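Long-range contact in putative poly(3-hydroxybutyrate) depolymerase LpqC (Bordetella parapertussis 12822, PDB 3D0K), which probably hydrolyses ester bonds, as expected of a putative poly(3-hydroxybutyrate) depolymerase of alpha/beta-hydrolase type: residues Y45-V59 and W74-P88. Residues are numbered along the deposited sequence; the frame is centred on the assembly and turned at random.
Sequences YRPYGYTPDRPVVVV and WIPAADRHKLLIVAP
Ile75 CG1 sits over the centre of one face of the Tyr45 ring, 3.6 Å from the centroid, while Ala78 CB and Asp79 OD1 meet the ring edge. With CG anti to the backbone N (chi1 180°), the Tyr45 ring lies across the flank of helix 75-81, and its OH gives a very short hydrogen bond of 2.5 Å to Asp79 OD1. The carboxylate is turned 63° from the ring plane, and OD1 also accepts from a water bound to Tyr48 N. Trp74 offers one face to two valines: Val59 CG2 over the five-membered ring, 3.6 Å from its centroid, and Val57 CG1 over the six-membered ring. Phe145 meets this indole edge-to-face. Leu84 CB lies over one face of Tyr50, towards the rim, with Lys82 O at that ring's edge. The Tyr50 hydroxyl donates a hydrogen bond to Arg54 O from above the carbonyl plane, holding the ring's far end.

Ile85 makes an antiparallel hydrogen-bonded pair with Tyr45, whereas Val57 N to Leu84 O (2.8 Å) belongs to a parallel ladder. Strands 56-60 and 84-89, parallel neighbours joined through helices 67-73 and 75-81, make a beta-alpha-beta crossover. The buried Lys82 O and Leu83 O have no polar partner in the model. The contact is apolar and CH-pi-rich about Trp74; the Tyr45-Asp79 pair lies at its wetter margin, where two donors on OD1 would probably favour the charged carboxylate.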
ATOM      1  N   TYR A  45      15.963   1.013  -2.002  1.00 18.20           N
ATOM      2  CA  TYR A  45      17.125   0.247  -1.543  1.00 17.78           C
ATOM      3  C   TYR A  45      17.363  -0.905  -2.482  1.00 17.96           C
ATOM      4  O   TYR A  45      16.446  -1.699  -2.778  1.00 18.10           O
ATOM      5  CB  TYR A  45      16.946  -0.273  -0.125  1.00 17.32           C
ATOM      6  CG  TYR A  45      18.131  -1.054   0.337  1.00 18.30           C
ATOM      7  CD1 TYR A  45      19.319  -0.399   0.682  1.00 16.56           C
ATOM      8  CD2 TYR A  45      18.058  -2.446   0.486  1.00 19.33           C
ATOM      9  CE1 TYR A  45      20.454  -1.142   1.121  1.00 20.71           C
ATOM     10  CE2 TYR A  45      19.181  -3.198   0.924  1.00 20.91           C
ATOM     11  CZ  TYR A  45      20.365  -2.552   1.217  1.00 18.48           C
ATOM     12  OH  TYR A  45      21.444  -3.302   1.660  1.00 18.91           O
ATOM     13  N   ARG A  46      18.604  -1.022  -2.923  1.00 17.34           N
ATOM     14  CA  ARG A  46      18.999  -2.161  -3.709  1.00 17.39           C
ATOM     15  C   ARG A  46      20.116  -2.916  -2.990  1.00 17.31           C
ATOM     16  O   ARG A  46      21.165  -2.342  -2.696  1.00 18.61           O
ATOM     17  CB  ARG A  46      19.492  -1.713  -5.101  1.00 18.36           C
ATOM     18  CG  ARG A  46      20.020  -2.876  -5.904  1.00 16.69           C
ATOM     19  CD  ARG A  46      20.382  -2.421  -7.302  1.00 21.56           C
ATOM     20  NE  ARG A  46      20.947  -3.560  -8.007  1.00 20.59           N
ATOM     21  CZ  ARG A  46      20.752  -3.788  -9.293  1.00 20.86           C
ATOM     22  NH1 ARG A  46      21.262  -4.873  -9.837  1.00 20.66           N
ATOM     23  NH2 ARG A  46      20.029  -2.918 -10.020  1.00 18.71           N
ATOM     24  N   PRO A  47      19.884  -4.197  -2.649  1.00 17.56           N
ATOM     25  CA  PRO A  47      20.935  -4.976  -1.942  1.00 17.65           C
ATOM     26  C   PRO A  47      22.050  -5.399  -2.885  1.00 18.69           C
ATOM     27  O   PRO A  47      21.832  -5.514  -4.098  1.00 17.62           O
ATOM     28  CB  PRO A  47      20.217  -6.256  -1.477  1.00 16.76           C
ATOM     29  CG  PRO A  47      19.058  -6.382  -2.377  1.00 18.96           C
ATOM     30  CD  PRO A  47      18.651  -4.967  -2.874  1.00 15.30           C
ATOM     31  N   TYR A  48      23.224  -5.700  -2.338  1.00 19.28           N
ATOM     32  CA  TYR A  48      24.210  -6.396  -3.164  1.00 20.00           C
ATOM     33  C   TYR A  48      23.619  -7.741  -3.572  1.00 20.43           C
ATOM     34  O   TYR A  48      22.908  -8.369  -2.811  1.00 20.57           O
ATOM     35  CB  TYR A  48      25.504  -6.610  -2.410  1.00 20.41           C
ATOM     36  CG  TYR A  48      26.196  -5.308  -2.155  1.00 20.91           C
ATOM     37  CD1 TYR A  48      26.830  -4.631  -3.193  1.00 22.04           C
ATOM     38  CD2 TYR A  48      26.270  -4.783  -0.877  1.00 21.90           C
ATOM     39  CE1 TYR A  48      27.513  -3.428  -2.985  1.00 21.96           C
ATOM     40  CE2 TYR A  48      26.950  -3.568  -0.648  1.00 23.91           C
ATOM     41  CZ  TYR A  48      27.562  -2.914  -1.712  1.00 22.95           C
ATOM     42  OH  TYR A  48      28.208  -1.733  -1.497  1.00 25.33           O
ATOM     43  N   GLY A  49      23.834  -8.109  -4.823  1.00 20.15           N
ATOM     44  CA  GLY A  49      23.386  -9.384  -5.279  1.00 21.88           C
ATOM     45  C   GLY A  49      21.989  -9.349  -5.854  1.00 21.63           C
ATOM     46  O   GLY A  49      21.480 -10.403  -6.236  1.00 22.25           O
ATOM     47  N   TYR A  50      21.367  -8.164  -5.908  1.00 21.20           N
ATOM     48  CA  TYR A  50      20.100  -8.008  -6.610  1.00 20.75           C
ATOM     49  C   TYR A  50      20.295  -8.306  -8.100  1.00 21.61           C
ATOM     50  O   TYR A  50      21.207  -7.802  -8.726  1.00 22.88           O
ATOM     51  CB  TYR A  50      19.500  -6.607  -6.413  1.00 21.02           C
ATOM     52  CG  TYR A  50      18.109  -6.585  -7.006  1.00 21.06           C
ATOM     53  CD1 TYR A  50      17.870  -5.978  -8.245  1.00 19.55           C
ATOM     54  CD2 TYR A  50      17.072  -7.282  -6.387  1.00 19.16           C
ATOM     55  CE1 TYR A  50      16.610  -6.036  -8.838  1.00 21.27           C
ATOM     56  CE2 TYR A  50      15.798  -7.354  -6.980  1.00 20.50           C
ATOM     57  CZ  TYR A  50      15.591  -6.724  -8.204  1.00 20.08           C
ATOM     58  OH  TYR A  50      14.346  -6.787  -8.798  1.00 23.18           O
ATOM     59  N   THR A  51      19.447  -9.147  -8.659  1.00 21.04           N
ATOM     60  CA  THR A  51      19.431  -9.396 -10.100  1.00 22.03           C
ATOM     61  C   THR A  51      17.964  -9.150 -10.554  1.00 22.13           C
ATOM     62  O   THR A  51      17.043  -9.201  -9.720  1.00 21.16           O
ATOM     63  CB  THR A  51      19.949 -10.820 -10.431  1.00 21.20           C
ATOM     64  OG1 THR A  51      19.093 -11.791  -9.838  1.00 23.51           O
ATOM     65  CG2 THR A  51      21.321 -11.044  -9.823  1.00 22.11           C
ATOM     66  N   PRO A  52      17.755  -8.821 -11.844  1.00 21.82           N
ATOM     67  CA  PRO A  52      16.410  -8.388 -12.309  1.00 22.00           C
ATOM     68  C   PRO A  52      15.275  -9.402 -12.158  1.00 22.24           C
ATOM     69  O   PRO A  52      14.110  -9.029 -12.215  1.00 22.41           O
ATOM     70  CB  PRO A  52      16.610  -8.060 -13.798  1.00 22.51           C
ATOM     71  CG  PRO A  52      18.064  -7.978 -14.011  1.00 23.29           C
ATOM     72  CD  PRO A  52      18.767  -8.781 -12.916  1.00 22.79           C
ATOM     73  N   ASP A  53      15.584 -10.670 -11.936  1.00 23.42           N
ATOM     74  CA  ASP A  53      14.530 -11.685 -11.743  1.00 23.23           C
ATOM     75  C   ASP A  53      13.967 -11.709 -10.331  1.00 22.99           C
ATOM     76  O   ASP A  53      12.962 -12.390 -10.064  1.00 22.57           O
ATOM     77  CB  ASP A  53      15.111 -13.073 -12.039  1.00 24.58           C
ATOM     78  CG  ASP A  53      16.417 -13.321 -11.307  1.00 27.73           C
ATOM     79  OD1 ASP A  53      17.436 -12.680 -11.626  1.00 30.20           O
ATOM     80  OD2 ASP A  53      16.430 -14.178 -10.420  1.00 33.64           O
ATOM     81  N   ARG A  54      14.600 -10.976  -9.421  1.00 21.31           N
ATOM     82  CA  ARG A  54      14.221 -11.069  -8.009  1.00 22.07           C
ATOM     83  C   ARG A  54      13.065 -10.137  -7.698  1.00 20.79           C
ATOM     84  O   ARG A  54      12.840  -9.158  -8.417  1.00 20.74           O
ATOM     85  CB  ARG A  54      15.437 -10.777  -7.102  1.00 22.09           C
ATOM     86  CG  ARG A  54      16.655 -11.664  -7.412  1.00 27.48           C
ATOM     87  CD  ARG A  54      16.770 -12.851  -6.512  1.00 34.88           C
ATOM     88  NE  ARG A  54      15.518 -13.208  -5.877  1.00 41.67           N
ATOM     89  CZ  ARG A  54      15.408 -14.017  -4.826  1.00 45.27           C
ATOM     90  NH1 ARG A  54      14.197 -14.257  -4.313  1.00 45.18           N
ATOM     91  NH2 ARG A  54      16.505 -14.582  -4.283  1.00 46.89           N
ATOM     92  N   PRO A  55      12.321 -10.403  -6.602  1.00 20.80           N
ATOM     93  CA  PRO A  55      11.142  -9.570  -6.331  1.00 19.99           C
ATOM     94  C   PRO A  55      11.392  -8.036  -6.115  1.00 20.06           C
ATOM     95  O   PRO A  55      12.474  -7.602  -5.674  1.00 19.12           O
ATOM     96  CB  PRO A  55      10.595 -10.173  -5.024  1.00 21.74           C
ATOM     97  CG  PRO A  55      11.058 -11.612  -5.063  1.00 20.82           C
ATOM     98  CD  PRO A  55      12.468 -11.491  -5.620  1.00 21.90           C
ATOM     99  N   VAL A  56      10.357  -7.241  -6.401  1.00 18.36           N
ATOM    100  CA  VAL A  56      10.357  -5.806  -6.107  1.00 18.11           C
ATOM    101  C   VAL A  56       9.292  -5.611  -5.079  1.00 17.01           C
ATOM    102  O   VAL A  56       8.217  -6.139  -5.244  1.00 18.27           O
ATOM    103  CB  VAL A  56       9.967  -5.008  -7.334  1.00 17.53           C
ATOM    104  CG1 VAL A  56       9.813  -3.493  -6.977  1.00 18.30           C
ATOM    105  CG2 VAL A  56      11.025  -5.301  -8.444  1.00 19.93           C
ATOM    106  N   VAL A  57       9.630  -4.953  -3.978  1.00 16.88           N
ATOM    107  CA  VAL A  57       8.623  -4.645  -2.959  1.00 16.11           C
ATOM    108  C   VAL A  57       8.339  -3.134  -2.968  1.00 16.80           C
ATOM    109  O   VAL A  57       9.228  -2.328  -2.799  1.00 17.97           O
ATOM    110  CB  VAL A  57       9.086  -5.114  -1.563  1.00 16.63           C
ATOM    111  CG1 VAL A  57       7.943  -4.815  -0.568  1.00 14.85           C
ATOM    112  CG2 VAL A  57       9.485  -6.641  -1.630  1.00 17.70           C
ATOM    113  N   VAL A  58       7.086  -2.753  -3.215  1.00 16.69           N
ATOM    114  CA  VAL A  58       6.689  -1.331  -3.179  1.00 16.52           C
ATOM    115  C   VAL A  58       6.209  -1.128  -1.719  1.00 17.19           C
ATOM    116  O   VAL A  58       5.378  -1.881  -1.246  1.00 16.98           O
ATOM    117  CB  VAL A  58       5.599  -1.031  -4.183  1.00 15.38           C
ATOM    118  CG1 VAL A  58       5.133   0.432  -4.100  1.00 15.36           C
ATOM    119  CG2 VAL A  58       6.099  -1.335  -5.663  1.00 17.48           C
ATOM    120  N   VAL A  59       6.754  -0.140  -1.025  1.00 16.22           N
ATOM    121  CA  VAL A  59       6.403   0.083   0.394  1.00 16.38           C
ATOM    122  C   VAL A  59       5.763   1.449   0.533  1.00 17.19           C
ATOM    123  O   VAL A  59       6.396   2.457   0.175  1.00 17.16           O
ATOM    124  CB  VAL A  59       7.685  -0.017   1.261  1.00 18.21           C
ATOM    125  CG1 VAL A  59       7.410   0.380   2.673  1.00 20.15           C
ATOM    126  CG2 VAL A  59       8.277  -1.424   1.184  1.00 17.24           C
ATOM    127  N   TRP A  74      12.833  -2.098   5.654  1.00 17.02           N
ATOM    128  CA  TRP A  74      12.908  -3.257   4.770  1.00 17.76           C
ATOM    129  C   TRP A  74      14.324  -3.712   4.368  1.00 18.97           C
ATOM    130  O   TRP A  74      14.465  -4.721   3.676  1.00 19.06           O
ATOM    131  CB  TRP A  74      12.073  -3.021   3.509  1.00 17.22           C
ATOM    132  CG  TRP A  74      10.589  -3.170   3.781  1.00 17.67           C
ATOM    133  CD1 TRP A  74       9.736  -2.245   4.391  1.00 18.04           C
ATOM    134  CD2 TRP A  74       9.821  -4.329   3.530  1.00 18.25           C
ATOM    135  NE1 TRP A  74       8.443  -2.774   4.472  1.00 16.57           N
ATOM    136  CE2 TRP A  74       8.480  -4.055   3.960  1.00 18.97           C
ATOM    137  CE3 TRP A  74      10.111  -5.578   2.924  1.00 21.44           C
ATOM    138  CZ2 TRP A  74       7.450  -4.995   3.819  1.00 20.80           C
ATOM    139  CZ3 TRP A  74       9.081  -6.514   2.790  1.00 19.00           C
ATOM    140  CH2 TRP A  74       7.761  -6.207   3.243  1.00 20.50           C
ATOM    141  N   ILE A  75      15.352  -2.967   4.769  1.00 18.20           N
ATOM    142  CA  ILE A  75      16.738  -3.354   4.449  1.00 19.21           C
ATOM    143  C   ILE A  75      17.152  -4.795   4.868  1.00 19.07           C
ATOM    144  O   ILE A  75      17.682  -5.564   4.044  1.00 20.39           O
ATOM    145  CB  ILE A  75      17.758  -2.281   4.881  1.00 18.95           C
ATOM    146  CG1 ILE A  75      17.613  -1.027   3.956  1.00 19.65           C
ATOM    147  CG2 ILE A  75      19.221  -2.842   4.807  1.00 20.18           C
ATOM    148  CD1 ILE A  75      18.412   0.202   4.506  1.00 20.55           C
ATOM    149  N   PRO A  76      16.938  -5.172   6.134  1.00 19.81           N
ATOM    150  CA  PRO A  76      17.372  -6.525   6.488  1.00 20.54           C
ATOM    151  C   PRO A  76      16.705  -7.632   5.659  1.00 19.97           C
ATOM    152  O   PRO A  76      17.390  -8.553   5.215  1.00 19.54           O
ATOM    153  CB  PRO A  76      17.011  -6.624   7.983  1.00 21.95           C
ATOM    154  CG  PRO A  76      16.970  -5.155   8.440  1.00 21.34           C
ATOM    155  CD  PRO A  76      16.350  -4.453   7.294  1.00 19.72           C
ATOM    156  N   ALA A  77      15.399  -7.519   5.414  1.00 20.01           N
ATOM    157  CA  ALA A  77      14.705  -8.478   4.539  1.00 20.13           C
ATOM    158  C   ALA A  77      15.258  -8.416   3.081  1.00 18.82           C
ATOM    159  O   ALA A  77      15.388  -9.457   2.424  1.00 19.59           O
ATOM    160  CB  ALA A  77      13.147  -8.238   4.579  1.00 20.66           C
ATOM    161  N   ALA A  78      15.576  -7.204   2.586  1.00 18.08           N
ATOM    162  CA  ALA A  78      16.094  -7.033   1.208  1.00 17.77           C
ATOM    163  C   ALA A  78      17.450  -7.682   1.110  1.00 17.81           C
ATOM    164  O   ALA A  78      17.771  -8.319   0.113  1.00 18.42           O
ATOM    165  CB  ALA A  78      16.212  -5.543   0.832  1.00 16.66           C
ATOM    166  N   ASP A  79      18.259  -7.525   2.152  1.00 17.39           N
ATOM    167  CA  ASP A  79      19.623  -8.129   2.127  1.00 18.89           C
ATOM    168  C   ASP A  79      19.536  -9.656   2.146  1.00 20.65           C
ATOM    169  O   ASP A  79      20.322 -10.341   1.466  1.00 22.16           O
ATOM    170  CB  ASP A  79      20.397  -7.674   3.355  1.00 18.72           C
ATOM    171  CG  ASP A  79      20.869  -6.241   3.241  1.00 19.74           C
ATOM    172  OD1 ASP A  79      20.891  -5.692   2.119  1.00 18.88           O
ATOM    173  OD2 ASP A  79      21.222  -5.647   4.284  1.00 19.55           O
ATOM    174  N   ARG A  80      18.617 -10.197   2.957  1.00 21.57           N
ATOM    175  CA  ARG A  80      18.461 -11.673   3.095  1.00 23.89           C
ATOM    176  C   ARG A  80      17.856 -12.302   1.807  1.00 23.31           C
ATOM    177  O   ARG A  80      18.370 -13.272   1.238  1.00 23.17           O
ATOM    178  CB  ARG A  80      17.601 -11.978   4.337  1.00 24.43           C
ATOM    179  CG  ARG A  80      17.365 -13.462   4.619  1.00 31.44           C
ATOM    180  CD  ARG A  80      17.324 -13.719   6.142  1.00 43.09           C
ATOM    181  NE  ARG A  80      16.670 -14.991   6.484  1.00 46.68           N
ATOM    182  CZ  ARG A  80      15.378 -15.117   6.810  1.00 48.26           C
ATOM    183  NH1 ARG A  80      14.573 -14.054   6.881  1.00 47.71           N
ATOM    184  NH2 ARG A  80      14.895 -16.315   7.092  1.00 49.21           N
ATOM    185  N   HIS A  81      16.798 -11.686   1.308  1.00 22.66           N
ATOM    186  CA  HIS A  81      16.052 -12.238   0.201  1.00 22.12           C
ATOM    187  C   HIS A  81      16.364 -11.660  -1.154  1.00 23.84           C
ATOM    188  O   HIS A  81      15.802 -12.145  -2.147  1.00 24.67           O
ATOM    189  CB  HIS A  81      14.544 -12.152   0.491  1.00 23.33           C
ATOM    190  CG  HIS A  81      14.147 -12.836   1.751  1.00 22.72           C
ATOM    191  ND1 HIS A  81      14.165 -14.206   1.876  1.00 26.38           N
ATOM    192  CD2 HIS A  81      13.753 -12.348   2.949  1.00 26.70           C
ATOM    193  CE1 HIS A  81      13.799 -14.533   3.099  1.00 23.91           C
ATOM    194  NE2 HIS A  81      13.520 -13.428   3.765  1.00 27.17           N
ATOM    195  N   LYS A  82      17.254 -10.649  -1.211  1.00 22.15           N
ATOM    196  CA  LYS A  82      17.621  -9.964  -2.484  1.00 22.26           C
ATOM    197  C   LYS A  82      16.369  -9.320  -3.123  1.00 21.56           C
ATOM    198  O   LYS A  82      15.977  -9.654  -4.220  1.00 22.80           O
ATOM    199  CB  LYS A  82      18.337 -10.909  -3.441  1.00 21.94           C
ATOM    200  CG  LYS A  82      19.572 -11.624  -2.819  1.00 23.97           C
ATOM    201  CD  LYS A  82      20.468 -10.619  -2.146  1.00 23.76           C
ATOM    202  CE  LYS A  82      21.706 -11.308  -1.539  1.00 30.45           C
ATOM    203  NZ  LYS A  82      22.190 -10.463  -0.405  1.00 29.86           N
ATOM    204  N   LEU A  83      15.767  -8.397  -2.400  1.00 19.86           N
ATOM    205  CA  LEU A  83      14.586  -7.707  -2.872  1.00 19.61           C
ATOM    206  C   LEU A  83      14.983  -6.299  -3.248  1.00 19.29           C
ATOM    207  O   LEU A  83      15.740  -5.674  -2.507  1.00 18.75           O
ATOM    208  CB  LEU A  83      13.587  -7.566  -1.710  1.00 19.12           C
ATOM    209  CG  LEU A  83      13.355  -8.861  -0.903  1.00 22.17           C
ATOM    210  CD1 LEU A  83      12.543  -8.571   0.349  1.00 20.69           C
ATOM    211  CD2 LEU A  83      12.671  -9.893  -1.812  1.00 22.38           C
ATOM    212  N   LEU A  84      14.362  -5.752  -4.304  1.00 17.98           N
ATOM    213  CA  LEU A  84      14.517  -4.331  -4.596  1.00 17.18           C
ATOM    214  C   LEU A  84      13.408  -3.550  -3.857  1.00 17.30           C
ATOM    215  O   LEU A  84      12.234  -3.813  -4.044  1.00 18.46           O
ATOM    216  CB  LEU A  84      14.396  -4.113  -6.094  1.00 18.65           C
ATOM    217  CG  LEU A  84      14.511  -2.638  -6.540  1.00 17.57           C
ATOM    218  CD1 LEU A  84      15.940  -2.110  -6.267  1.00 20.30           C
ATOM    219  CD2 LEU A  84      14.117  -2.545  -8.053  1.00 18.92           C
ATOM    220  N   ILE A  85      13.785  -2.635  -2.980  1.00 16.39           N
ATOM    221  CA  ILE A  85      12.785  -1.877  -2.209  1.00 17.12           C
ATOM    222  C   ILE A  85      12.518  -0.520  -2.820  1.00 16.35           C
ATOM    223  O   ILE A  85      13.467   0.227  -3.072  1.00 17.81           O
ATOM    224  CB  ILE A  85      13.262  -1.671  -0.727  1.00 15.45           C
ATOM    225  CG1 ILE A  85      13.618  -3.026  -0.080  1.00 16.12           C
ATOM    226  CG2 ILE A  85      12.151  -0.909   0.102  1.00 17.95           C
ATOM    227  CD1 ILE A  85      12.537  -4.144  -0.143  1.00 14.79           C
ATOM    228  N   VAL A  86      11.242  -0.204  -3.095  1.00 17.01           N
ATOM    229  CA  VAL A  86      10.882   1.094  -3.657  1.00 17.35           C
ATOM    230  C   VAL A  86       9.781   1.677  -2.800  1.00 18.02           C
ATOM    231  O   VAL A  86       8.675   1.086  -2.710  1.00 18.76           O
ATOM    232  CB  VAL A  86      10.322   0.944  -5.102  1.00 17.28           C
ATOM    233  CG1 VAL A  86       9.847   2.264  -5.643  1.00 17.27           C
ATOM    234  CG2 VAL A  86      11.407   0.328  -6.049  1.00 19.43           C
ATOM    235  N   ALA A  87      10.073   2.836  -2.208  1.00 17.25           N
ATOM    236  CA  ALA A  87       9.113   3.532  -1.368  1.00 17.59           C
ATOM    237  C   ALA A  87       8.702   4.876  -2.013  1.00 18.65           C
ATOM    238  O   ALA A  87       9.383   5.903  -1.790  1.00 17.99           O
ATOM    239  CB  ALA A  87       9.673   3.708   0.016  1.00 16.77           C
ATOM    240  N   PRO A  88       7.613   4.862  -2.820  1.00 18.78           N
ATOM    241  CA  PRO A  88       7.099   6.111  -3.384  1.00 18.81           C
ATOM    242  C   PRO A  88       6.673   7.004  -2.222  1.00 19.04           C
ATOM    243  O   PRO A  88       5.807   6.614  -1.429  1.00 18.76           O
ATOM    244  CB  PRO A  88       5.886   5.668  -4.224  1.00 18.94           C
ATOM    245  CG  PRO A  88       6.142   4.153  -4.508  1.00 18.69           C
ATOM    246  CD  PRO A  88       6.790   3.693  -3.220  1.00 18.41           C
TER
HETATM  247  O   HOH W   1      23.249  -5.923   0.522  1.00 20.96           O
HETATM  248  O   HOH W   2       6.436   5.072   0.911  1.00 17.32           O